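Local coordinates for Two-component system sensor histidine kinase (Bacteroides thetaiotaomicron, PDB 3OTT), which probably senses saccharides outside the cell and passes the signal to histidine-kinase and DNA-binding regulator domains of the same protein, this chain being its extracellular sensor part, at residues B[311-314]-B[315-318]. Sequence-based numbering, arbitrary orientation.
Sequences FIPI and SQIT. With TBR (hexatantalum dodecabromide), chain D.
The flat amide of Q316 lies between a bromide of the tantalum cluster and I312. BR2 sits over one face, 3.6 Å from Q316 NE2, while the opposite face is lined by aliphatic carbons: I312 CG2 lies 4.1 Å below Q316 CD, and I312 CD1 lies 3.9 Å below Q316 NE2. Beyond the oxygen end, on the same side as I312, P313 CD comes within 4.0 Å of Q316 OE1. This is the end of the strand that closes a seven-bladed beta-propeller: 310-313 pairs with 618-623, so the start of the propeller chain completes its last blade, a "velcro" closure.

Directly after the strand the chain makes a type I beta turn, in which Q316 N donates to P313 O over 3.0 Å, the donor standing about 50° out of the carbonyl plane. Proline suits the end of an outer strand, since it brings no backbone N-H that needs a partner yet keeps its carbonyl for the turn. Q316 has CG anti to the backbone N (chi1 -172°) and an extended chi2, which carries its amide back over I312 and P313. There a long, polar side chain can lay the flat pi face of its amide on the isoleucine methyls while NE2 hydrogen-bonds to A352 O, another residue of the cluster's pocket. With the amide cut back to an alanine, A352 O would probably lose this donor and the methyls of I312 would be uncovered on the pocket side.

Isoleucine suits positions 314 and 317 because both side chains enter the apolar contact with the next blade: I314 packs on I346 and I317 on F348, both of strand 344-348. I312 and I317 meet loosely, CG2 of I312 lying 4.4 Å from CD1 of I317.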
loop_
_atom_site.group_PDB
_atom_site.type_symbol
_atom_site.label_atom_id
_atom_site.label_comp_id
_atom_site.label_asym_id
_atom_site.label_seq_id
_atom_site.Cartn_x
_atom_site.Cartn_y
_atom_site.Cartn_z
ATOM N N PHE B 311 6.895 -11.160 13.673
ATOM C CA PHE B 311 6.084 -11.322 12.441
ATOM C C PHE B 311 6.377 -10.214 11.449
ATOM O O PHE B 311 6.351 -9.052 11.782
ATOM C CB PHE B 311 4.569 -11.376 12.750
ATOM C CG PHE B 311 3.713 -11.807 11.574
ATOM C CD1 PHE B 311 3.643 -13.143 11.188
ATOM C CD2 PHE B 311 2.979 -10.879 10.855
ATOM C CE1 PHE B 311 2.829 -13.544 10.098
ATOM C CE2 PHE B 311 2.194 -11.262 9.768
ATOM C CZ PHE B 311 2.107 -12.577 9.392
ATOM N N ILE B 312 6.657 -10.590 10.222
ATOM C CA ILE B 312 6.992 -9.672 9.165
ATOM C C ILE B 312 5.811 -9.684 8.189
ATOM O O ILE B 312 5.490 -10.751 7.667
ATOM C CB ILE B 312 8.265 -10.176 8.469
ATOM C CG1 ILE B 312 9.398 -10.269 9.508
ATOM C CG2 ILE B 312 8.567 -9.335 7.284
ATOM C CD1 ILE B 312 10.663 -9.514 9.218
ATOM N N PRO B 313 5.123 -8.532 7.992
ATOM C CA PRO B 313 4.030 -8.446 7.011
ATOM C C PRO B 313 4.638 -8.310 5.642
ATOM O O PRO B 313 5.778 -7.816 5.541
ATOM C CB PRO B 313 3.272 -7.153 7.402
ATOM C CG PRO B 313 4.239 -6.346 8.106
ATOM C CD PRO B 313 5.180 -7.320 8.840
ATOM N N ILE B 314 3.922 -8.749 4.613
ATOM C CA ILE B 314 4.493 -8.808 3.256
ATOM C C ILE B 314 4.814 -7.450 2.726
ATOM O O ILE B 314 5.705 -7.336 1.931
ATOM C CB ILE B 314 3.538 -9.306 2.089
ATOM C CG1 ILE B 314 2.304 -9.986 2.542
ATOM C CG2 ILE B 314 4.274 -10.222 1.096
ATOM C CD1 ILE B 314 1.584 -10.610 1.307
ATOM N N SER B 315 4.015 -6.452 3.085
ATOM C CA SER B 315 4.225 -5.117 2.599
ATOM C C SER B 315 5.612 -4.621 2.986
ATOM O O SER B 315 6.105 -3.714 2.372
ATOM C CB SER B 315 3.160 -4.129 3.121
ATOM O OG SER B 315 3.098 -4.134 4.534
ATOM N N GLN B 316 6.208 -5.210 4.017
ATOM C CA GLN B 316 7.553 -4.834 4.433
ATOM C C GLN B 316 8.597 -5.331 3.401
ATOM O O GLN B 316 9.697 -4.833 3.360
ATOM C CB GLN B 316 7.868 -5.338 5.868
ATOM C CG GLN B 316 9.218 -4.806 6.463
ATOM C CD GLN B 316 9.554 -5.388 7.826
ATOM O OE1 GLN B 316 8.719 -5.423 8.737
ATOM N NE2 GLN B 316 10.777 -5.841 7.977
ATOM N N ILE B 317 8.213 -6.284 2.556
ATOM C CA ILE B 317 9.083 -6.870 1.524
ATOM C C ILE B 317 9.336 -6.244 0.104
ATOM O O ILE B 317 10.416 -5.717 -0.075
ATOM C CB ILE B 317 8.832 -8.398 1.415
ATOM C CG1 ILE B 317 9.104 -9.090 2.758
ATOM C CG2 ILE B 317 9.615 -9.017 0.279
ATOM C CD1 ILE B 317 10.535 -8.892 3.410
ATOM N N THR B 318 8.505 -6.202 -0.942
ATOM C CA THR B 318 7.148 -5.696 -1.240
ATOM C C THR B 318 6.951 -4.172 -1.379
ATOM O O THR B 318 7.158 -3.657 -2.468
ATOM C CB THR B 318 5.946 -6.576 -0.835
ATOM O OG1 THR B 318 5.894 -7.716 -1.721
ATOM C CG2 THR B 318 4.668 -5.876 -1.006
HETATM TA TA1 TBR D . 11.286 -1.009 10.823
HETATM TA TA2 TBR D . 13.329 -0.299 12.509
HETATM TA TA3 TBR D . 13.742 -2.359 10.575
HETATM TA TA4 TBR D . 15.015 0.154 10.338
HETATM TA TA5 TBR D . 12.919 -0.559 8.629
HETATM TA TA6 TBR D . 12.491 1.398 10.560
HETATM BR BR1 TBR D . 10.985 -1.181 13.400
HETATM BR BR2 TBR D . 11.405 -3.611 10.767
HETATM BR BR3 TBR D . 10.432 -1.317 8.413
HETATM BR BR4 TBR D . 9.898 1.163 10.604
HETATM BR BR5 TBR D . 14.195 -2.659 13.140
HETATM BR BR6 TBR D . 13.686 -3.011 8.066
HETATM BR BR7 TBR D . 15.218 0.265 7.731
HETATM BR BR8 TBR D . 14.718 2.726 10.200
HETATM BR BR9 TBR D . 15.808 0.469 12.799
HETATM BR BRA TBR D . 16.329 -2.118 10.218
HETATM BR BRB TBR D . 12.092 1.832 8.025
HETATM BR BRC TBR D . 12.539 2.075 13.080
#